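Local coordinates for stage II sporulation protein Q (Bacillus subtilis, PDB 3TUF) that forms with SpoIIIAH a channel through which the mother cell signals to the forespore during sporulation, and takes part in forespore engulfment, at residues 128-133 against 164-169; 91-96 against 150-155; 115-120 against 133-138. One frame throughout, in Å; residues are numbered along the deposited sequence.

Interaction 1: 128-133 against 164-169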
ATOM      1  N   VAL A 128      -3.488 -30.595 -19.256  1.00 35.33           N
ATOM      2  CA  VAL A 128      -2.037 -30.452 -19.012  1.00 41.72           C
ATOM      3  C   VAL A 128      -1.512 -31.725 -18.368  1.00 46.61           C
ATOM      4  O   VAL A 128      -2.072 -32.289 -17.396  1.00 43.07           O
ATOM      5  CB  VAL A 128      -1.691 -29.166 -18.149  1.00 39.48           C
ATOM      6  CG1 VAL A 128      -0.157 -28.992 -17.847  1.00 37.20           C
ATOM      7  CG2 VAL A 128      -2.261 -27.902 -18.813  1.00 37.42           C
ATOM      8  N   TYR A 129      -0.428 -32.202 -18.949  1.00 38.01           N
ATOM      9  CA  TYR A 129       0.192 -33.412 -18.468  1.00 36.23           C
ATOM     10  C   TYR A 129       1.608 -33.035 -18.284  1.00 35.44           C
ATOM     11  O   TYR A 129       2.221 -32.434 -19.205  1.00 33.39           O
ATOM     12  CB  TYR A 129       0.100 -34.464 -19.551  1.00 33.83           C
ATOM     13  CG  TYR A 129      -1.285 -34.551 -20.164  1.00 28.72           C
ATOM     14  CD1 TYR A 129      -1.709 -33.599 -21.110  1.00 33.75           C
ATOM     15  CD2 TYR A 129      -2.172 -35.569 -19.792  1.00 32.96           C
ATOM     16  CE1 TYR A 129      -2.982 -33.641 -21.703  1.00 32.58           C
ATOM     17  CE2 TYR A 129      -3.488 -35.634 -20.369  1.00 29.40           C
ATOM     18  CZ  TYR A 129      -3.860 -34.646 -21.327  1.00 34.87           C
ATOM     19  OH  TYR A 129      -5.111 -34.696 -21.883  1.00 40.36           O
ATOM     20  N   GLN A 130       2.159 -33.397 -17.136  1.00 28.02           N
ATOM     21  CA  GLN A 130       3.403 -32.801 -16.718  1.00 33.78           C
ATOM     22  C   GLN A 130       4.027 -33.774 -15.762  1.00 30.65           C
ATOM     23  O   GLN A 130       3.341 -34.636 -15.288  1.00 33.54           O
ATOM     24  CB  GLN A 130       3.062 -31.439 -16.087  1.00 35.02           C
ATOM     25  CG  GLN A 130       3.580 -31.244 -14.693  1.00 35.53           C
ATOM     26  CD  GLN A 130       3.335 -29.866 -14.139  1.00 38.50           C
ATOM     27  OE1 GLN A 130       2.916 -28.920 -14.881  1.00 38.46           O
ATOM     28  NE2 GLN A 130       3.591 -29.730 -12.806  1.00 36.12           N
ATOM     29  N   SER A 131       5.328 -33.671 -15.482  1.00 35.29           N
ATOM     30  CA  SER A 131       6.134 -34.768 -14.833  1.00 34.88           C
ATOM     31  C   SER A 131       6.496 -36.024 -15.692  1.00 38.36           C
ATOM     32  O   SER A 131       7.089 -37.018 -15.177  1.00 35.78           O
ATOM     33  CB  SER A 131       5.596 -35.201 -13.478  1.00 32.59           C
ATOM     34  OG  SER A 131       6.714 -35.612 -12.675  1.00 43.89           O
ATOM     35  N   LEU A 132       6.153 -35.953 -16.995  1.00 37.19           N
ATOM     36  CA  LEU A 132       6.504 -36.963 -17.990  1.00 36.86           C
ATOM     37  C   LEU A 132       8.053 -37.146 -18.106  1.00 40.80           C
ATOM     38  O   LEU A 132       8.837 -36.142 -18.026  1.00 40.96           O
ATOM     39  CB  LEU A 132       5.922 -36.552 -19.344  1.00 35.43           C
ATOM     40  CG  LEU A 132       4.422 -36.237 -19.325  1.00 34.14           C
ATOM     41  CD1 LEU A 132       3.796 -36.229 -20.725  1.00 35.59           C
ATOM     42  CD2 LEU A 132       3.709 -37.246 -18.499  1.00 36.36           C
ATOM     43  N   SER A 133       8.438 -38.435 -18.277  1.00 41.33           N
ATOM     44  CA  SER A 133       9.779 -38.956 -18.542  1.00 42.98           C
ATOM     45  C   SER A 133      10.038 -38.866 -20.011  1.00 35.80           C
ATOM     46  O   SER A 133      11.197 -38.685 -20.438  1.00 39.51           O
ATOM     47  CB  SER A 133       9.800 -40.461 -18.316  1.00 41.95           C
ATOM     48  OG  SER A 133       9.733 -40.784 -16.947  1.00 54.64           O
ATOM     49  N   HIS A 164       5.148 -40.217 -11.321  1.00 31.93           N
ATOM     50  CA  HIS A 164       3.713 -39.912 -11.529  1.00 32.31           C
ATOM     51  C   HIS A 164       3.365 -39.138 -12.779  1.00 28.73           C
ATOM     52  O   HIS A 164       4.251 -38.742 -13.521  1.00 29.50           O
ATOM     53  CB  HIS A 164       3.231 -39.057 -10.379  1.00 34.56           C
ATOM     54  CG  HIS A 164       3.769 -37.641 -10.404  1.00 42.21           C
ATOM     55  ND1 HIS A 164       5.076 -37.323 -10.044  1.00 36.16           N
ATOM     56  CD2 HIS A 164       3.167 -36.465 -10.722  1.00 37.09           C
ATOM     57  CE1 HIS A 164       5.254 -36.021 -10.145  1.00 40.81           C
ATOM     58  NE2 HIS A 164       4.110 -35.478 -10.553  1.00 43.74           N
ATOM     59  N   VAL A 165       2.090 -38.853 -13.007  1.00 30.99           N
ATOM     60  CA  VAL A 165       1.783 -37.746 -13.930  1.00 31.90           C
ATOM     61  C   VAL A 165       0.951 -36.692 -13.182  1.00 41.37           C
ATOM     62  O   VAL A 165       0.051 -37.056 -12.422  1.00 41.77           O
ATOM     63  CB  VAL A 165       1.036 -38.238 -15.205  1.00 30.95           C
ATOM     64  CG1 VAL A 165      -0.278 -39.011 -14.837  1.00 24.75           C
ATOM     65  CG2 VAL A 165       0.675 -37.107 -16.100  1.00 34.00           C
ATOM     66  N   HIS A 166       1.270 -35.405 -13.345  1.00 39.92           N
ATOM     67  CA  HIS A 166       0.388 -34.361 -12.897  1.00 32.13           C
ATOM     68  C   HIS A 166      -0.593 -34.008 -14.019  1.00 33.11           C
ATOM     69  O   HIS A 166      -0.184 -33.751 -15.143  1.00 36.81           O
ATOM     70  CB  HIS A 166       1.191 -33.127 -12.553  1.00 36.11           C
ATOM     71  CG  HIS A 166       0.364 -31.981 -12.018  1.00 39.83           C
ATOM     72  ND1 HIS A 166      -0.191 -31.990 -10.759  1.00 38.00           N
ATOM     73  CD2 HIS A 166       0.012 -30.795 -12.570  1.00 35.98           C
ATOM     74  CE1 HIS A 166      -0.842 -30.853 -10.547  1.00 36.18           C
ATOM     75  NE2 HIS A 166      -0.748 -30.117 -11.639  1.00 35.60           N
ATOM     76  N   PHE A 167      -1.887 -33.982 -13.718  1.00 31.27           N
ATOM     77  CA  PHE A 167      -2.864 -33.752 -14.743  1.00 37.24           C
ATOM     78  C   PHE A 167      -3.824 -32.596 -14.385  1.00 32.07           C
ATOM     79  O   PHE A 167      -4.337 -32.484 -13.246  1.00 40.11           O
ATOM     80  CB  PHE A 167      -3.645 -35.014 -14.899  1.00 33.59           C
ATOM     81  CG  PHE A 167      -4.851 -34.866 -15.752  1.00 36.18           C
ATOM     82  CD1 PHE A 167      -4.714 -34.608 -17.095  1.00 33.06           C
ATOM     83  CD2 PHE A 167      -6.107 -34.974 -15.206  1.00 31.75           C
ATOM     84  CE1 PHE A 167      -5.805 -34.455 -17.933  1.00 32.58           C
ATOM     85  CE2 PHE A 167      -7.250 -34.824 -16.035  1.00 38.63           C
ATOM     86  CZ  PHE A 167      -7.099 -34.557 -17.412  1.00 29.93           C
ATOM     87  N   GLU A 168      -4.117 -31.749 -15.357  1.00 35.59           N
ATOM     88  CA  GLU A 168      -4.929 -30.587 -15.106  1.00 37.69           C
ATOM     89  C   GLU A 168      -5.922 -30.385 -16.237  1.00 38.96           C
ATOM     90  O   GLU A 168      -5.631 -30.762 -17.393  1.00 45.85           O
ATOM     91  CB  GLU A 168      -4.012 -29.363 -14.979  1.00 25.10           C
ATOM     92  CG  GLU A 168      -3.077 -29.389 -13.760  1.00 32.29           C
ATOM     93  CD  GLU A 168      -2.231 -28.129 -13.703  1.00 39.99           C
ATOM     94  OE1 GLU A 168      -2.470 -27.250 -14.594  1.00 39.10           O
ATOM     95  OE2 GLU A 168      -1.334 -27.997 -12.789  1.00 37.65           O
ATOM     96  N   ILE A 169      -7.097 -29.824 -15.901  1.00 39.32           N
ATOM     97  CA  ILE A 169      -8.093 -29.414 -16.911  1.00 47.56           C
ATOM     98  C   ILE A 169      -8.213 -27.992 -16.570  1.00 49.15           C
ATOM     99  O   ILE A 169      -8.321 -27.676 -15.358  1.00 54.66           O
ATOM    100  CB  ILE A 169      -9.553 -29.957 -16.703  1.00 47.81           C
ATOM    101  CG1 ILE A 169      -9.566 -31.382 -16.230  1.00 58.50           C
ATOM    102  CG2 ILE A 169     -10.412 -29.853 -17.946  1.00 50.22           C
ATOM    103  CD1 ILE A 169      -9.201 -31.408 -14.771  1.00 56.33           C
TER
HETATM  104  O   HOH W   1       4.086 -32.102 -10.881  1.00 27.13           O

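Interaction 2: 91-96 against 150-155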
ATOM      1  N   GLY A  91       4.986 -47.449  -7.961  1.00 62.33           N
ATOM      2  CA  GLY A  91       5.633 -46.289  -8.622  1.00 73.04           C
ATOM      3  C   GLY A  91       6.467 -46.688  -9.828  1.00 66.30           C
ATOM      4  O   GLY A  91       7.567 -46.132 -10.050  1.00 51.97           O
ATOM      5  N   LYS A  92       5.982 -47.677 -10.591  1.00 47.82           N
ATOM      6  CA  LYS A  92       6.579 -48.038 -11.880  1.00 54.59           C
ATOM      7  C   LYS A  92       6.036 -47.088 -12.952  1.00 54.77           C
ATOM      8  O   LYS A  92       4.937 -46.497 -12.814  1.00 50.47           O
ATOM      9  CB  LYS A  92       6.224 -49.475 -12.283  1.00 59.74           C
ATOM     10  CG  LYS A  92       6.706 -50.596 -11.361  1.00 63.37           C
ATOM     11  CD  LYS A  92       5.971 -51.921 -11.667  1.00 82.52           C
ATOM     12  CE  LYS A  92       6.143 -52.969 -10.536  1.00 81.87           C
ATOM     13  NZ  LYS A  92       5.659 -54.305 -10.981  1.00 86.61           N
ATOM     14  N   ASP A  93       6.802 -46.964 -14.028  1.00 45.53           N
ATOM     15  CA  ASP A  93       6.457 -46.142 -15.171  1.00 44.28           C
ATOM     16  C   ASP A  93       5.128 -46.563 -15.727  1.00 43.77           C
ATOM     17  O   ASP A  93       4.793 -47.755 -15.667  1.00 47.10           O
ATOM     18  CB  ASP A  93       7.489 -46.343 -16.288  1.00 52.06           C
ATOM     19  CG  ASP A  93       8.754 -45.539 -16.078  1.00 53.63           C
ATOM     20  OD1 ASP A  93       8.833 -44.715 -15.141  1.00 48.13           O
ATOM     21  OD2 ASP A  93       9.700 -45.720 -16.861  1.00 46.31           O
ATOM     22  N   PHE A  94       4.377 -45.639 -16.315  1.00 32.48           N
ATOM     23  CA  PHE A  94       3.184 -46.076 -16.981  1.00 32.91           C
ATOM     24  C   PHE A  94       2.833 -45.071 -18.043  1.00 28.92           C
ATOM     25  O   PHE A  94       3.366 -43.930 -18.058  1.00 36.00           O
ATOM     26  CB  PHE A  94       2.063 -46.211 -15.945  1.00 33.21           C
ATOM     27  CG  PHE A  94       1.746 -44.891 -15.177  1.00 34.80           C
ATOM     28  CD1 PHE A  94       0.798 -43.975 -15.713  1.00 32.50           C
ATOM     29  CD2 PHE A  94       2.387 -44.578 -13.939  1.00 38.08           C
ATOM     30  CE1 PHE A  94       0.523 -42.737 -15.068  1.00 27.21           C
ATOM     31  CE2 PHE A  94       2.113 -43.393 -13.272  1.00 30.49           C
ATOM     32  CZ  PHE A  94       1.173 -42.458 -13.843  1.00 25.71           C
ATOM     33  N   ASP A  95       1.944 -45.435 -18.940  1.00 31.74           N
ATOM     34  CA  ASP A  95       1.786 -44.624 -20.131  1.00 32.80           C
ATOM     35  C   ASP A  95       0.683 -43.691 -19.844  1.00 35.65           C
ATOM     36  O   ASP A  95      -0.337 -44.093 -19.294  1.00 42.06           O
ATOM     37  CB  ASP A  95       1.478 -45.490 -21.348  1.00 35.17           C
ATOM     38  CG  ASP A  95       2.615 -46.560 -21.635  1.00 47.27           C
ATOM     39  OD1 ASP A  95       3.744 -46.158 -22.062  1.00 55.24           O
ATOM     40  OD2 ASP A  95       2.378 -47.779 -21.443  1.00 49.70           O
ATOM     41  N   VAL A  96       0.907 -42.426 -20.170  1.00 34.68           N
ATOM     42  CA  VAL A  96      -0.118 -41.405 -20.075  1.00 33.61           C
ATOM     43  C   VAL A  96      -0.794 -41.175 -21.428  1.00 38.49           C
ATOM     44  O   VAL A  96      -0.115 -41.214 -22.470  1.00 36.82           O
ATOM     45  CB  VAL A  96       0.598 -40.141 -19.714  1.00 30.20           C
ATOM     46  CG1 VAL A  96      -0.283 -38.814 -19.987  1.00 34.51           C
ATOM     47  CG2 VAL A  96       1.178 -40.269 -18.313  1.00 32.56           C
ATOM     48  N   GLY A 150       2.677 -39.848 -23.565  1.00 27.68           N
ATOM     49  CA  GLY A 150       3.972 -39.801 -22.872  1.00 29.41           C
ATOM     50  C   GLY A 150       4.110 -40.871 -21.835  1.00 26.49           C
ATOM     51  O   GLY A 150       3.297 -41.802 -21.838  1.00 34.16           O
ATOM     52  N   LYS A 151       5.131 -40.768 -20.970  1.00 37.82           N
ATOM     53  CA  LYS A 151       5.320 -41.743 -19.865  1.00 37.45           C
ATOM     54  C   LYS A 151       5.423 -41.011 -18.528  1.00 33.57           C
ATOM     55  O   LYS A 151       6.005 -39.932 -18.466  1.00 38.59           O
ATOM     56  CB  LYS A 151       6.575 -42.626 -20.037  1.00 32.45           C
ATOM     57  CG  LYS A 151       6.371 -44.044 -19.451  1.00 41.34           C
ATOM     58  CD  LYS A 151       7.483 -45.061 -19.753  1.00 48.95           C
ATOM     59  CE  LYS A 151       7.502 -45.723 -21.179  1.00 51.18           C
ATOM     60  NZ  LYS A 151       6.152 -46.187 -21.593  1.00 54.34           N
ATOM     61  N   SER A 152       4.872 -41.607 -17.468  1.00 33.02           N
ATOM     62  CA  SER A 152       5.059 -41.039 -16.168  1.00 35.23           C
ATOM     63  C   SER A 152       6.560 -40.849 -15.865  1.00 40.01           C
ATOM     64  O   SER A 152       7.431 -41.531 -16.429  1.00 41.97           O
ATOM     65  CB  SER A 152       4.472 -41.960 -15.124  1.00 33.91           C
ATOM     66  OG  SER A 152       5.424 -42.946 -14.732  1.00 33.97           O
ATOM     67  N   GLY A 153       6.849 -39.911 -14.962  1.00 43.41           N
ATOM     68  CA  GLY A 153       8.195 -39.778 -14.413  1.00 39.82           C
ATOM     69  C   GLY A 153       8.225 -39.021 -13.122  1.00 40.43           C
ATOM     70  O   GLY A 153       7.205 -38.452 -12.705  1.00 44.93           O
ATOM     71  N   LYS A 154       9.394 -39.011 -12.494  1.00 39.47           N
ATOM     72  CA  LYS A 154       9.618 -38.161 -11.333  1.00 49.69           C
ATOM     73  C   LYS A 154      10.081 -36.771 -11.787  1.00 56.85           C
ATOM     74  O   LYS A 154      10.537 -36.606 -12.959  1.00 51.42           O
ATOM     75  CB  LYS A 154      10.704 -38.698 -10.395  1.00 39.82           C
ATOM     76  CG  LYS A 154      10.877 -40.204 -10.301  1.00 44.07           C
ATOM     77  CD  LYS A 154      11.779 -40.383  -9.108  1.00 48.19           C
ATOM     78  CE  LYS A 154      12.436 -41.759  -8.977  1.00 69.26           C
ATOM     79  NZ  LYS A 154      11.782 -42.502  -7.813  1.00 62.89           N
ATOM     80  N   ASN A 155      10.082 -35.848 -10.807  1.00 49.29           N
ATOM     81  CA  ASN A 155      10.068 -34.425 -10.978  1.00 48.75           C
ATOM     82  C   ASN A 155      10.849 -33.744  -9.944  1.00 42.61           C
ATOM     83  O   ASN A 155      10.931 -34.228  -8.804  1.00 45.78           O
ATOM     84  CB  ASN A 155       8.680 -33.938 -10.592  1.00 43.59           C
ATOM     85  CG  ASN A 155       8.160 -33.072 -11.592  1.00 50.54           C
ATOM     86  OD1 ASN A 155       8.903 -32.752 -12.575  1.00 59.63           O
ATOM     87  ND2 ASN A 155       6.920 -32.688 -11.457  1.00 41.38           N
TER

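Interaction 3: 115-120 against 133-138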
ATOM      1  N   TYR A 115       8.985 -33.291 -18.657  1.00 29.32           N
ATOM      2  CA  TYR A 115       8.188 -32.923 -19.838  1.00 35.39           C
ATOM      3  C   TYR A 115       6.809 -32.371 -19.551  1.00 35.12           C
ATOM      4  O   TYR A 115       6.147 -32.790 -18.605  1.00 37.59           O
ATOM      5  CB  TYR A 115       8.033 -34.108 -20.724  1.00 37.86           C
ATOM      6  CG  TYR A 115       9.174 -34.256 -21.656  1.00 42.08           C
ATOM      7  CD1 TYR A 115       9.183 -33.577 -22.899  1.00 42.72           C
ATOM      8  CD2 TYR A 115      10.252 -35.130 -21.337  1.00 38.25           C
ATOM      9  CE1 TYR A 115      10.261 -33.774 -23.832  1.00 35.40           C
ATOM     10  CE2 TYR A 115      11.328 -35.335 -22.249  1.00 42.76           C
ATOM     11  CZ  TYR A 115      11.301 -34.646 -23.477  1.00 40.54           C
ATOM     12  OH  TYR A 115      12.329 -34.857 -24.341  1.00 39.67           O
ATOM     13  N   VAL A 116       6.351 -31.439 -20.359  1.00 33.60           N
ATOM     14  CA  VAL A 116       5.056 -30.852 -20.084  1.00 35.45           C
ATOM     15  C   VAL A 116       4.383 -30.875 -21.404  1.00 35.10           C
ATOM     16  O   VAL A 116       4.988 -30.440 -22.399  1.00 38.04           O
ATOM     17  CB  VAL A 116       5.141 -29.357 -19.622  1.00 33.33           C
ATOM     18  CG1 VAL A 116       3.718 -28.736 -19.491  1.00 28.63           C
ATOM     19  CG2 VAL A 116       5.959 -29.163 -18.289  1.00 33.15           C
ATOM     20  N   VAL A 117       3.161 -31.421 -21.441  1.00 39.24           N
ATOM     21  CA  VAL A 117       2.359 -31.415 -22.658  1.00 41.61           C
ATOM     22  C   VAL A 117       1.039 -30.746 -22.345  1.00 43.58           C
ATOM     23  O   VAL A 117       0.465 -30.928 -21.262  1.00 41.56           O
ATOM     24  CB  VAL A 117       2.074 -32.824 -23.186  1.00 33.84           C
ATOM     25  CG1 VAL A 117       1.074 -32.787 -24.410  1.00 33.39           C
ATOM     26  CG2 VAL A 117       3.396 -33.582 -23.511  1.00 36.38           C
ATOM     27  N   GLU A 118       0.548 -29.977 -23.300  1.00 44.76           N
ATOM     28  CA  GLU A 118      -0.680 -29.289 -23.084  1.00 43.89           C
ATOM     29  C   GLU A 118      -1.491 -29.486 -24.329  1.00 41.09           C
ATOM     30  O   GLU A 118      -1.010 -29.253 -25.423  1.00 46.08           O
ATOM     31  CB  GLU A 118      -0.391 -27.827 -22.824  1.00 43.23           C
ATOM     32  CG  GLU A 118      -1.614 -26.942 -22.795  1.00 56.45           C
ATOM     33  CD  GLU A 118      -1.368 -25.468 -22.313  1.00 72.58           C
ATOM     34  OE1 GLU A 118      -2.346 -24.710 -22.457  1.00 70.84           O
ATOM     35  OE2 GLU A 118      -0.260 -25.069 -21.804  1.00 63.32           O
ATOM     36  N   VAL A 119      -2.715 -29.959 -24.165  1.00 48.47           N
ATOM     37  CA  VAL A 119      -3.559 -30.276 -25.323  1.00 45.49           C
ATOM     38  C   VAL A 119      -4.744 -29.337 -25.299  1.00 50.81           C
ATOM     39  O   VAL A 119      -5.440 -29.206 -24.279  1.00 52.66           O
ATOM     40  CB  VAL A 119      -3.984 -31.803 -25.395  1.00 48.92           C
ATOM     41  CG1 VAL A 119      -4.909 -32.099 -26.608  1.00 36.52           C
ATOM     42  CG2 VAL A 119      -2.780 -32.674 -25.488  1.00 39.96           C
ATOM     43  N   GLU A 120      -4.914 -28.650 -26.422  1.00 54.48           N
ATOM     44  CA  GLU A 120      -6.023 -27.750 -26.675  1.00 57.31           C
ATOM     45  C   GLU A 120      -7.248 -28.543 -27.111  1.00 57.34           C
ATOM     46  O   GLU A 120      -7.145 -29.368 -28.048  1.00 67.70           O
ATOM     47  CB  GLU A 120      -5.604 -26.904 -27.854  1.00 70.57           C
ATOM     48  CG  GLU A 120      -6.665 -26.044 -28.460  1.00 72.77           C
ATOM     49  CD  GLU A 120      -6.280 -24.617 -28.310  1.00 81.12           C
ATOM     50  OE1 GLU A 120      -5.811 -24.297 -27.190  1.00 88.52           O
ATOM     51  OE2 GLU A 120      -6.393 -23.840 -29.299  1.00 94.70           O
ATOM     52  N   SER A 133       8.438 -38.435 -18.277  1.00 41.33           N
ATOM     53  CA  SER A 133       9.779 -38.956 -18.542  1.00 42.98           C
ATOM     54  C   SER A 133      10.038 -38.866 -20.011  1.00 35.80           C
ATOM     55  O   SER A 133      11.197 -38.685 -20.438  1.00 39.51           O
ATOM     56  CB  SER A 133       9.800 -40.461 -18.316  1.00 41.95           C
ATOM     57  OG  SER A 133       9.733 -40.784 -16.947  1.00 54.64           O
ATOM     58  N   GLU A 134       8.967 -39.098 -20.791  1.00 35.07           N
ATOM     59  CA  GLU A 134       9.059 -39.197 -22.257  1.00 44.81           C
ATOM     60  C   GLU A 134       7.851 -38.594 -22.850  1.00 41.55           C
ATOM     61  O   GLU A 134       6.816 -38.489 -22.190  1.00 44.05           O
ATOM     62  CB  GLU A 134       9.059 -40.656 -22.759  1.00 41.41           C
ATOM     63  CG  GLU A 134       9.843 -41.687 -21.890  1.00 41.42           C
ATOM     64  CD  GLU A 134       9.792 -43.084 -22.496  1.00 54.83           C
ATOM     65  OE1 GLU A 134       9.335 -43.160 -23.695  1.00 70.90           O
ATOM     66  OE2 GLU A 134      10.199 -44.069 -21.774  1.00 54.94           O
ATOM     67  N   VAL A 135       7.959 -38.264 -24.126  1.00 34.81           N
ATOM     68  CA  VAL A 135       6.858 -37.667 -24.852  1.00 37.37           C
ATOM     69  C   VAL A 135       6.745 -38.425 -26.160  1.00 46.09           C
ATOM     70  O   VAL A 135       7.762 -38.885 -26.731  1.00 56.23           O
ATOM     71  CB  VAL A 135       7.121 -36.138 -25.013  1.00 48.14           C
ATOM     72  CG1 VAL A 135       6.353 -35.550 -26.166  1.00 56.59           C
ATOM     73  CG2 VAL A 135       6.701 -35.437 -23.735  1.00 39.20           C
ATOM     74  N   SER A 136       5.512 -38.613 -26.610  1.00 45.55           N
ATOM     75  CA  SER A 136       5.255 -39.357 -27.822  1.00 43.74           C
ATOM     76  C   SER A 136       4.572 -38.391 -28.794  1.00 49.24           C
ATOM     77  O   SER A 136       4.072 -38.810 -29.838  1.00 49.10           O
ATOM     78  CB  SER A 136       4.384 -40.584 -27.506  1.00 41.58           C
ATOM     79  OG  SER A 136       4.939 -41.353 -26.401  1.00 47.20           O
ATOM     80  N   VAL A 137       4.556 -37.090 -28.453  1.00 43.10           N
ATOM     81  CA  VAL A 137       3.931 -36.053 -29.300  1.00 45.06           C
ATOM     82  C   VAL A 137       4.841 -34.845 -29.456  1.00 39.62           C
ATOM     83  O   VAL A 137       5.850 -34.721 -28.768  1.00 43.83           O
ATOM     84  CB  VAL A 137       2.544 -35.534 -28.748  1.00 40.07           C
ATOM     85  CG1 VAL A 137       1.474 -36.565 -28.888  1.00 41.19           C
ATOM     86  CG2 VAL A 137       2.643 -35.105 -27.280  1.00 44.72           C
ATOM     87  N   GLU A 138       4.459 -33.936 -30.345  1.00 40.64           N
ATOM     88  CA  GLU A 138       5.148 -32.650 -30.464  1.00 45.99           C
ATOM     89  C   GLU A 138       4.144 -31.539 -30.832  1.00 46.54           C
ATOM     90  O   GLU A 138       3.053 -31.817 -31.395  1.00 46.02           O
ATOM     91  CB  GLU A 138       6.241 -32.721 -31.534  1.00 41.00           C
ATOM     92  CG  GLU A 138       5.662 -32.719 -32.949  1.00 48.76           C
ATOM     93  CD  GLU A 138       6.713 -32.958 -34.010  1.00 58.30           C
ATOM     94  OE1 GLU A 138       7.838 -32.428 -33.889  1.00 64.01           O
ATOM     95  OE2 GLU A 138       6.418 -33.674 -34.980  1.00 53.07           O
TER

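Interaction 1: 128-133 against 164-169
In antiparallel strands 128-130 and 165-169, Q130 and H166 form a hydrogen-bonded pair, and the Q130 side chain follows its partner from root to tip. Its CB lies 4.1 Å from H166 O, and CG packs against H166 CB at 3.7 Å. Beyond CG the chain is extended (chi2 175°) and runs alongside H166, CD passing CD2 with the amide plane turned 35° from the imidazole. At the tip, Q130 NE2 lies 3.7 Å from H166 CD2 and donates to a water in the plane of the H164 ring, weakly linked to H164 NE2. S131 CB sits over one face of that ring, toward its rim, in a CH-pi contact 3.6 Å from the centroid; S131 OG bonds to G153 O, and H164 ND1 to G162 O. An alanine at H164 would remove the ring under S131 CB, the bond to G162 O and the water link, and would probably leave S131 less firmly held. On the other sheet face, Y129 CE2 meets F167 CE1 at 3.6 Å, the rings oblique. H164 and H166 match the HxH motif of the M23 family. H166 NE2 donates to the anti lone pair of E168 OE2 at a very short 2.5 Å, and ND1 is hydrogen-bonded to D85 OD1. With a carboxylate at each nitrogen, that of E168 also salt-bridged through OE1 to R170, the imidazole is probably doubly protonated.

Interaction 2: 91-96 against 150-155
F94 holds its CG in the crowded position between backbone N and carbonyl carbon (chi1 59°), a torsion that brings one face of its ring against S152 CB, 3.5 Å from the centroid, in a CH-pi contact. The S152 torsion, also in the crowded position, turns OG to accept from F94 N at 3.3 Å, although its strongest partner is N163 OD1. N163 also bonds through ND2 to D93 OD1, so one asparagine ties both segments. The backbones answer with a very straight bond from S152 N to F94 O, 2.8 Å at an N-H...O angle of 171°, approaching almost along the C=O axis. Further along, V96 and G150 form an antiparallel hydrogen-bonded pair, V96 N donating to G150 O at 3.0 Å. On the face of D95, K151 extends past F94 O, passes D93 CB with its CD at 3.7 Å, and then bends (chi3 -78°) and turns again at chi4. That curl brings K151 NZ to D95 OD1 at 2.5 Å, a tight salt bridge between partly exposed side chains. Strand 148-151 lies in the middle of a small antiparallel sheet, between 95-97 and 134-135. From strand 95-97, V96 packs on Y129, L132 and V165 of the larger sheet, and F94, just before the strand, rests on V165 and on V45 from a loop.

Interaction 3: 115-120 against 133-138
V135 reaches into the angle between Y115 and V117 and meets both through one methyl. Its CG2 comes nearest Y115 CD1, at a close 3.2 Å, and lies almost as near Y115 CG, while V135 CB sits over one face of the ring. The same CG2 touches V117 CG2 at 3.8 Å. Next along, V137 crosses V117 obliquely, its CG2 4.0 Å from V117 CG1. Torsions decide which branches meet: in V117 and V135 alike, CG2 stands anti to the carbonyl carbon, whereas V137 holds CG2 in the crowded position between backbone N and carbonyl carbon. At the other rim of the Y115 ring, CD2 and CE2 each lie 3.8 Å from S133 O, an oblique approach, and the E134 amide lies near the same rim. The other side-chain contacts are between apolar groups.

The route of the chain explains the meeting. Strands 116-120 and 125-132 are antiparallel neighbours in the large sheet of the M23 domain, and the second of them turns a corner at S131, whose positive phi belongs to a G1 beta bulge in which S131 and L132 both face Y115. Past the corner the chain enters a second, three-stranded sheet as the weakly bonded strand 134-135, and so folds back over the strand its predecessor pairs with.

A further shell holds these pieces in place. Backbone bonds from Y115 to L132 and from V117 to Y129 fix the first segment, and the L132 side chain packs against both Y115 and V117. The other segment is held by S133 OG on S152 O and by the E138 amide on D141 OD2. V137 also packs on I149 and V143; V143 receives V119 as well, which joins the two segments indirectly through strand 142-143.

Strand 125-132 and its continuation unite the set. Interaction 1 is its buried pairing with 165-169 near the centre of the chain, where backbone bonds, aromatic rings and charged side chains are enclosed together. Interaction 3 lies at the surface and brings the chain beyond the S131 corner back over strand 116-120, mainly by apolar side-chain contact. Interaction 2 is intermediate: partly buried, it combines backbone bonds with a salt bridge on a partly exposed face. Interactions 2 and 3 share the three-stranded sheet through strands 148-151 and 134-135. Backbone bonds Y129-V117 and L132-Y115 join interactions 1 and 3; segments 128-133 and 133-138 meet at S133, whose OG bonds to S152 O of interaction 2.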